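Local atomic coordinates of alpha-rhamnosidase (Dictyoglomus thermophilum, PDB entry 6I60), a protein that probably hydrolyses terminal non-reducing alpha-L-rhamnose residues from alpha-L-rhamnosides. Residues R535-D546 with Y555-Y565. Sequence-based numbering, arbitrary orientation.
Sequences RDAQKENGSLSD and YPGDPAWSTAY. With AE3 (2-(2-ethoxyethoxy)ethanol), chain H.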
ATOM      1  N   ARG A 535      -7.609 -13.790   0.835  1.00 50.45           N
ATOM      2  CA  ARG A 535      -8.490 -14.837   0.329  1.00 53.10           C
ATOM      3  C   ARG A 535      -7.732 -16.143   0.124  1.00 53.85           C
ATOM      4  O   ARG A 535      -8.282 -17.229   0.349  1.00 54.87           O
ATOM      5  CB  ARG A 535      -9.142 -14.377  -0.975  1.00 57.07           C
ATOM      6  CG  ARG A 535     -10.177 -15.335  -1.536  1.00 55.76           C
ATOM      7  CD  ARG A 535     -10.197 -15.282  -3.055  1.00 58.93           C
ATOM      8  NE  ARG A 535      -8.875 -15.520  -3.630  1.00 66.75           N
ATOM      9  CZ  ARG A 535      -8.408 -14.907  -4.713  1.00 62.93           C
ATOM     10  NH1 ARG A 535      -9.159 -14.012  -5.343  1.00 59.75           N
ATOM     11  NH2 ARG A 535      -7.193 -15.188  -5.168  1.00 47.94           N
ATOM     12  N   ASP A 536      -6.469 -16.059  -0.294  1.00 54.08           N
ATOM     13  CA  ASP A 536      -5.646 -17.242  -0.512  1.00 50.35           C
ATOM     14  C   ASP A 536      -5.154 -17.870   0.784  1.00 51.17           C
ATOM     15  O   ASP A 536      -4.578 -18.964   0.744  1.00 62.07           O
ATOM     16  CB  ASP A 536      -4.444 -16.893  -1.397  1.00 50.32           C
ATOM     17  CG  ASP A 536      -4.782 -16.913  -2.879  1.00 61.32           C
ATOM     18  OD1 ASP A 536      -3.848 -16.835  -3.706  1.00 56.51           O
ATOM     19  OD2 ASP A 536      -5.982 -17.001  -3.218  1.00 67.72           O
ATOM     20  N   ALA A 537      -5.354 -17.215   1.925  1.00 45.94           N
ATOM     21  CA  ALA A 537      -4.943 -17.761   3.208  1.00 49.09           C
ATOM     22  C   ALA A 537      -6.115 -18.035   4.138  1.00 52.07           C
ATOM     23  O   ALA A 537      -5.896 -18.449   5.282  1.00 53.83           O
ATOM     24  CB  ALA A 537      -3.949 -16.816   3.897  1.00 46.88           C
ATOM     25  N   GLN A 538      -7.346 -17.821   3.683  1.00 50.14           N
ATOM     26  CA  GLN A 538      -8.514 -18.098   4.507  1.00 50.00           C
ATOM     27  C   GLN A 538      -8.712 -19.604   4.628  1.00 51.19           C
ATOM     28  O   GLN A 538      -8.810 -20.309   3.617  1.00 50.00           O
ATOM     29  CB  GLN A 538      -9.751 -17.438   3.905  1.00 46.39           C
ATOM     30  CG  GLN A 538     -10.948 -17.401   4.839  1.00 43.35           C
ATOM     31  CD  GLN A 538     -12.074 -16.543   4.306  1.00 50.00           C
ATOM     32  OE1 GLN A 538     -12.200 -16.341   3.098  1.00 57.83           O
ATOM     33  NE2 GLN A 538     -12.901 -16.027   5.208  1.00 50.63           N
ATOM     34  N   LYS A 539      -8.767 -20.097   5.863  1.00 58.57           N
ATOM     35  CA  LYS A 539      -8.974 -21.515   6.101  1.00 51.74           C
ATOM     36  C   LYS A 539     -10.420 -21.901   5.794  1.00 55.23           C
ATOM     37  O   LYS A 539     -11.282 -21.053   5.545  1.00 52.20           O
ATOM     38  CB  LYS A 539      -8.615 -21.872   7.544  1.00 48.71           C
ATOM     39  CG  LYS A 539      -7.121 -22.034   7.787  1.00 47.14           C
ATOM     40  CD  LYS A 539      -6.842 -22.679   9.137  1.00 52.26           C
ATOM     41  CE  LYS A 539      -6.389 -24.122   8.975  1.00 67.79           C
ATOM     42  NZ  LYS A 539      -6.386 -24.855  10.273  1.00 75.81           N
ATOM     43  N   GLU A 540     -10.678 -23.213   5.812  1.00 61.77           N
ATOM     44  CA  GLU A 540     -12.010 -23.712   5.482  1.00 56.65           C
ATOM     45  C   GLU A 540     -13.052 -23.268   6.501  1.00 53.01           C
ATOM     46  O   GLU A 540     -14.204 -23.011   6.133  1.00 52.28           O
ATOM     47  CB  GLU A 540     -11.990 -25.237   5.375  1.00 66.37           C
ATOM     48  CG  GLU A 540     -11.850 -25.755   3.951  1.00 74.22           C
ATOM     49  CD  GLU A 540     -10.401 -25.937   3.536  1.00 87.83           C
ATOM     50  OE1 GLU A 540     -10.158 -26.547   2.472  1.00 85.59           O
ATOM     51  OE2 GLU A 540      -9.506 -25.470   4.274  1.00 90.36           O
ATOM     52  N   ASN A 541     -12.672 -23.165   7.772  1.00 52.15           N
ATOM     53  CA  ASN A 541     -13.577 -22.693   8.814  1.00 52.69           C
ATOM     54  C   ASN A 541     -13.714 -21.176   8.839  1.00 52.38           C
ATOM     55  O   ASN A 541     -14.350 -20.644   9.753  1.00 53.15           O
ATOM     56  CB  ASN A 541     -13.108 -23.189  10.184  1.00 47.74           C
ATOM     57  CG  ASN A 541     -11.712 -22.710  10.531  1.00 48.17           C
ATOM     58  OD1 ASN A 541     -11.050 -22.054   9.729  1.00 55.79           O
ATOM     59  ND2 ASN A 541     -11.256 -23.041  11.732  1.00 50.26           N
ATOM     60  N   GLY A 542     -13.132 -20.476   7.869  1.00 52.72           N
ATOM     61  CA  GLY A 542     -13.194 -19.031   7.826  1.00 53.81           C
ATOM     62  C   GLY A 542     -12.096 -18.317   8.577  1.00 55.63           C
ATOM     63  O   GLY A 542     -12.134 -17.084   8.666  1.00 51.58           O
ATOM     64  N   SER A 543     -11.119 -19.046   9.113  1.00 57.96           N
ATOM     65  CA  SER A 543     -10.057 -18.437   9.899  1.00 57.31           C
ATOM     66  C   SER A 543      -9.086 -17.671   9.004  1.00 54.92           C
ATOM     67  O   SER A 543      -8.969 -17.921   7.801  1.00 52.79           O
ATOM     68  CB  SER A 543      -9.298 -19.501  10.691  1.00 55.54           C
ATOM     69  OG  SER A 543      -9.817 -19.630  12.003  1.00 59.42           O
ATOM     70  N   LEU A 544      -8.378 -16.726   9.617  1.00 55.71           N
ATOM     71  CA  LEU A 544      -7.370 -15.930   8.934  1.00 51.50           C
ATOM     72  C   LEU A 544      -6.112 -15.869   9.784  1.00 49.15           C
ATOM     73  O   LEU A 544      -6.172 -15.924  11.015  1.00 54.33           O
ATOM     74  CB  LEU A 544      -7.874 -14.510   8.643  1.00 45.54           C
ATOM     75  CG  LEU A 544      -9.032 -14.396   7.651  1.00 46.65           C
ATOM     76  CD1 LEU A 544      -9.563 -12.971   7.596  1.00 49.34           C
ATOM     77  CD2 LEU A 544      -8.586 -14.860   6.281  1.00 44.02           C
ATOM     78  N   SER A 545      -4.968 -15.756   9.116  1.00 52.04           N
ATOM     79  CA  SER A 545      -3.685 -15.669   9.796  1.00 53.37           C
ATOM     80  C   SER A 545      -3.390 -14.229  10.201  1.00 52.40           C
ATOM     81  O   SER A 545      -3.835 -13.276   9.555  1.00 45.14           O
ATOM     82  CB  SER A 545      -2.562 -16.199   8.906  1.00 47.73           C
ATOM     83  OG  SER A 545      -1.414 -16.522   9.671  1.00 53.70           O
ATOM     84  N   ASP A 546      -2.627 -14.081  11.287  1.00 52.63           N
ATOM     85  CA  ASP A 546      -2.263 -12.746  11.748  1.00 55.14           C
ATOM     86  C   ASP A 546      -1.292 -12.068  10.789  1.00 60.85           C
ATOM     87  O   ASP A 546      -1.233 -10.833  10.743  1.00 59.59           O
ATOM     88  CB  ASP A 546      -1.670 -12.812  13.154  1.00 53.36           C
ATOM     89  CG  ASP A 546      -2.736 -12.805  14.234  1.00 54.91           C
ATOM     90  OD1 ASP A 546      -3.839 -12.276  13.979  1.00 55.40           O
ATOM     91  OD2 ASP A 546      -2.472 -13.327  15.337  1.00 57.34           O
ATOM     92  N   TYR A 555      -2.593 -19.126  13.224  1.00 55.98           N
ATOM     93  CA  TYR A 555      -4.021 -19.365  13.134  1.00 55.88           C
ATOM     94  C   TYR A 555      -4.560 -19.820  14.484  1.00 55.30           C
ATOM     95  O   TYR A 555      -3.920 -20.630  15.162  1.00 65.37           O
ATOM     96  CB  TYR A 555      -4.343 -20.438  12.085  1.00 62.47           C
ATOM     97  CG  TYR A 555      -4.129 -20.031  10.645  1.00 54.69           C
ATOM     98  CD1 TYR A 555      -2.918 -20.270  10.007  1.00 55.64           C
ATOM     99  CD2 TYR A 555      -5.149 -19.438   9.912  1.00 52.80           C
ATOM    100  CE1 TYR A 555      -2.723 -19.915   8.684  1.00 54.60           C
ATOM    101  CE2 TYR A 555      -4.965 -19.079   8.588  1.00 52.06           C
ATOM    102  CZ  TYR A 555      -3.751 -19.321   7.979  1.00 50.15           C
ATOM    103  OH  TYR A 555      -3.562 -18.964   6.662  1.00 42.73           O
ATOM    104  N   PRO A 556      -5.728 -19.316  14.909  1.00 52.52           N
ATOM    105  CA  PRO A 556      -6.500 -18.281  14.218  1.00 54.03           C
ATOM    106  C   PRO A 556      -5.984 -16.881  14.524  1.00 55.11           C
ATOM    107  O   PRO A 556      -5.030 -16.730  15.286  1.00 60.12           O
ATOM    108  CB  PRO A 556      -7.909 -18.473  14.769  1.00 54.40           C
ATOM    109  CG  PRO A 556      -7.694 -18.997  16.143  1.00 56.67           C
ATOM    110  CD  PRO A 556      -6.428 -19.815  16.108  1.00 55.14           C
ATOM    111  N   GLY A 557      -6.618 -15.870  13.944  1.00 51.22           N
ATOM    112  CA  GLY A 557      -6.162 -14.501  14.072  1.00 59.01           C
ATOM    113  C   GLY A 557      -6.892 -13.733  15.157  1.00 57.52           C
ATOM    114  O   GLY A 557      -8.020 -14.056  15.523  1.00 58.52           O
ATOM    115  N   ASP A 558      -6.221 -12.710  15.678  1.00 51.32           N
ATOM    116  CA  ASP A 558      -6.860 -11.795  16.608  1.00 51.79           C
ATOM    117  C   ASP A 558      -7.971 -11.032  15.890  1.00 48.30           C
ATOM    118  O   ASP A 558      -7.800 -10.633  14.734  1.00 50.79           O
ATOM    119  CB  ASP A 558      -5.832 -10.819  17.185  1.00 54.34           C
ATOM    120  CG  ASP A 558      -6.369 -10.020  18.363  1.00 56.29           C
ATOM    121  OD1 ASP A 558      -7.196  -9.108  18.146  1.00 56.67           O
ATOM    122  OD2 ASP A 558      -5.955 -10.298  19.508  1.00 60.28           O
ATOM    123  N   PRO A 559      -9.125 -10.835  16.533  1.00 47.59           N
ATOM    124  CA  PRO A 559     -10.204 -10.084  15.867  1.00 49.24           C
ATOM    125  C   PRO A 559      -9.793  -8.683  15.448  1.00 52.70           C
ATOM    126  O   PRO A 559     -10.223  -8.209  14.389  1.00 57.60           O
ATOM    127  CB  PRO A 559     -11.317 -10.070  16.922  1.00 54.27           C
ATOM    128  CG  PRO A 559     -11.052 -11.275  17.762  1.00 52.17           C
ATOM    129  CD  PRO A 559      -9.557 -11.405  17.820  1.00 50.27           C
ATOM    130  N   ALA A 560      -8.959  -8.007  16.244  1.00 54.15           N
ATOM    131  CA  ALA A 560      -8.449  -6.699  15.849  1.00 52.66           C
ATOM    132  C   ALA A 560      -7.493  -6.787  14.668  1.00 52.31           C
ATOM    133  O   ALA A 560      -7.243  -5.772  14.010  1.00 52.35           O
ATOM    134  CB  ALA A 560      -7.749  -6.023  17.029  1.00 45.65           C
ATOM    135  N   TRP A 561      -6.954  -7.973  14.393  1.00 54.40           N
ATOM    136  CA  TRP A 561      -6.053  -8.194  13.272  1.00 52.84           C
ATOM    137  C   TRP A 561      -6.799  -8.717  12.047  1.00 54.80           C
ATOM    138  O   TRP A 561      -6.689  -8.147  10.957  1.00 54.60           O
ATOM    139  CB  TRP A 561      -4.945  -9.174  13.682  1.00 49.13           C
ATOM    140  CG  TRP A 561      -3.682  -8.515  14.160  1.00 49.82           C
ATOM    141  CD1 TRP A 561      -2.428  -8.692  13.653  1.00 54.74           C
ATOM    142  CD2 TRP A 561      -3.549  -7.583  15.240  1.00 55.95           C
ATOM    143  NE1 TRP A 561      -1.523  -7.927  14.348  1.00 55.07           N
ATOM    144  CE2 TRP A 561      -2.186  -7.235  15.327  1.00 57.60           C
ATOM    145  CE3 TRP A 561      -4.449  -7.008  16.143  1.00 52.43           C
ATOM    146  CZ2 TRP A 561      -1.703  -6.339  16.277  1.00 54.59           C
ATOM    147  CZ3 TRP A 561      -3.967  -6.118  17.085  1.00 52.18           C
ATOM    148  CH2 TRP A 561      -2.607  -5.793  17.144  1.00 52.79           C
ATOM    149  N   SER A 562      -7.576  -9.789  12.218  1.00 55.45           N
ATOM    150  CA  SER A 562      -8.277 -10.412  11.102  1.00 47.87           C
ATOM    151  C   SER A 562      -9.364  -9.527  10.512  1.00 54.31           C
ATOM    152  O   SER A 562      -9.882  -9.850   9.437  1.00 58.26           O
ATOM    153  CB  SER A 562      -8.884 -11.743  11.545  1.00 45.87           C
ATOM    154  OG  SER A 562      -7.876 -12.673  11.892  1.00 55.21           O
ATOM    155  N   THR A 563      -9.722  -8.426  11.178  1.00 51.50           N
ATOM    156  CA  THR A 563     -10.708  -7.502  10.632  1.00 51.32           C
ATOM    157  C   THR A 563     -10.225  -6.801   9.370  1.00 51.21           C
ATOM    158  O   THR A 563     -11.021  -6.111   8.723  1.00 45.41           O
ATOM    159  CB  THR A 563     -11.084  -6.455  11.681  1.00 45.92           C
ATOM    160  OG1 THR A 563     -12.225  -5.714  11.230  1.00 49.18           O
ATOM    161  CG2 THR A 563      -9.925  -5.499  11.911  1.00 45.80           C
ATOM    162  N   ALA A 564      -8.950  -6.962   9.005  1.00 49.16           N
ATOM    163  CA  ALA A 564      -8.411  -6.299   7.825  1.00 47.56           C
ATOM    164  C   ALA A 564      -9.057  -6.785   6.535  1.00 53.14           C
ATOM    165  O   ALA A 564      -8.996  -6.077   5.524  1.00 54.77           O
ATOM    166  CB  ALA A 564      -6.897  -6.507   7.754  1.00 45.92           C
ATOM    167  N   TYR A 565      -9.671  -7.971   6.543  1.00 51.24           N
ATOM    168  CA  TYR A 565     -10.309  -8.479   5.333  1.00 45.29           C
ATOM    169  C   TYR A 565     -11.512  -7.627   4.947  1.00 48.70           C
ATOM    170  O   TYR A 565     -11.596  -7.133   3.817  1.00 53.97           O
ATOM    171  CB  TYR A 565     -10.722  -9.939   5.528  1.00 45.16           C
ATOM    172  CG  TYR A 565     -10.981 -10.681   4.234  1.00 46.56           C
ATOM    173  CD1 TYR A 565     -10.549 -10.169   3.018  1.00 47.35           C
ATOM    174  CD2 TYR A 565     -11.658 -11.895   4.230  1.00 48.60           C
ATOM    175  CE1 TYR A 565     -10.782 -10.844   1.835  1.00 53.86           C
ATOM    176  CE2 TYR A 565     -11.896 -12.576   3.051  1.00 48.28           C
ATOM    177  CZ  TYR A 565     -11.456 -12.046   1.857  1.00 52.30           C
ATOM    178  OH  TYR A 565     -11.689 -12.720   0.679  1.00 49.23           O
TER
HETATM  179  C2  AE3 H1006      -2.617 -23.852   8.546  1.00 70.28           C
HETATM  180  O2  AE3 H1006      -3.245 -24.109   9.785  1.00 68.40           O
HETATM  181  C3  AE3 H1006      -2.499 -24.962  10.628  1.00 67.55           C
HETATM  182  C4  AE3 H1006      -3.405 -25.463  11.736  1.00 80.61           C
HETATM  183  O3  AE3 H1006      -4.059 -24.360  12.329  1.00 75.64           O
HETATM  184  C5  AE3 H1006      -4.803 -24.706  13.480  1.00 77.29           C
HETATM  185  C6  AE3 H1006      -5.245 -23.441  14.189  1.00 77.33           C
HETATM  186  O4  AE3 H1006      -5.744 -23.776  15.477  1.00 76.30           O
HETATM  187  O   HOH W   1      -9.058 -15.578  12.351  1.00 45.45           O
HETATM  188  O   HOH W   2      -5.393 -11.996  11.126  1.00 50.34           O
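Tyr555 packs between Lys539 and Ser545 and illustrates how a loop can fold back on itself around one aromatic side chain. Tyr555 CB lies 3.8 Å from C6 of the bound 2-(2-ethoxyethoxy)ethanol. CG is beside the backbone N (chi1 -70°), which sends the ring across the 535-546 segment. Lys539 CD sits over one face, 3.7 Å from Tyr555 CD2, while Ser545 CB covers the opposite face, 3.5 Å from Tyr555 CZ; together they restrict the ring's turning. Further out, CE2 approaches the backbone of Ser545. At the tip, Tyr555 OH donates to Ala537 O (2.8 Å) in the carbonyl plane, on a lone pair, which pins that end. Back at the CB end, the lysine chain runs on past the ring and Lys539 NZ donates to O3 of the bound molecule (3.1 Å). The other end of the contact is polar. Asp546 OD1 uses its syn lone pair to accept from Asp558 N (3.0 Å, N-H...O angle 150°), and OD2 turns to Lys609 and Tyr610. Two waters link the two segments, both bonded to Ser562 OG; one accepts from Leu544 N and Gly557 N, the other donates to Ser545 O. Asp558, at the N-cap position, accepts from Ala560 N through OD1, a capping bond: the connection from helix 524-535, in the six-hairpin glycosidase domain, is thus fastened at the start of helix 559-562.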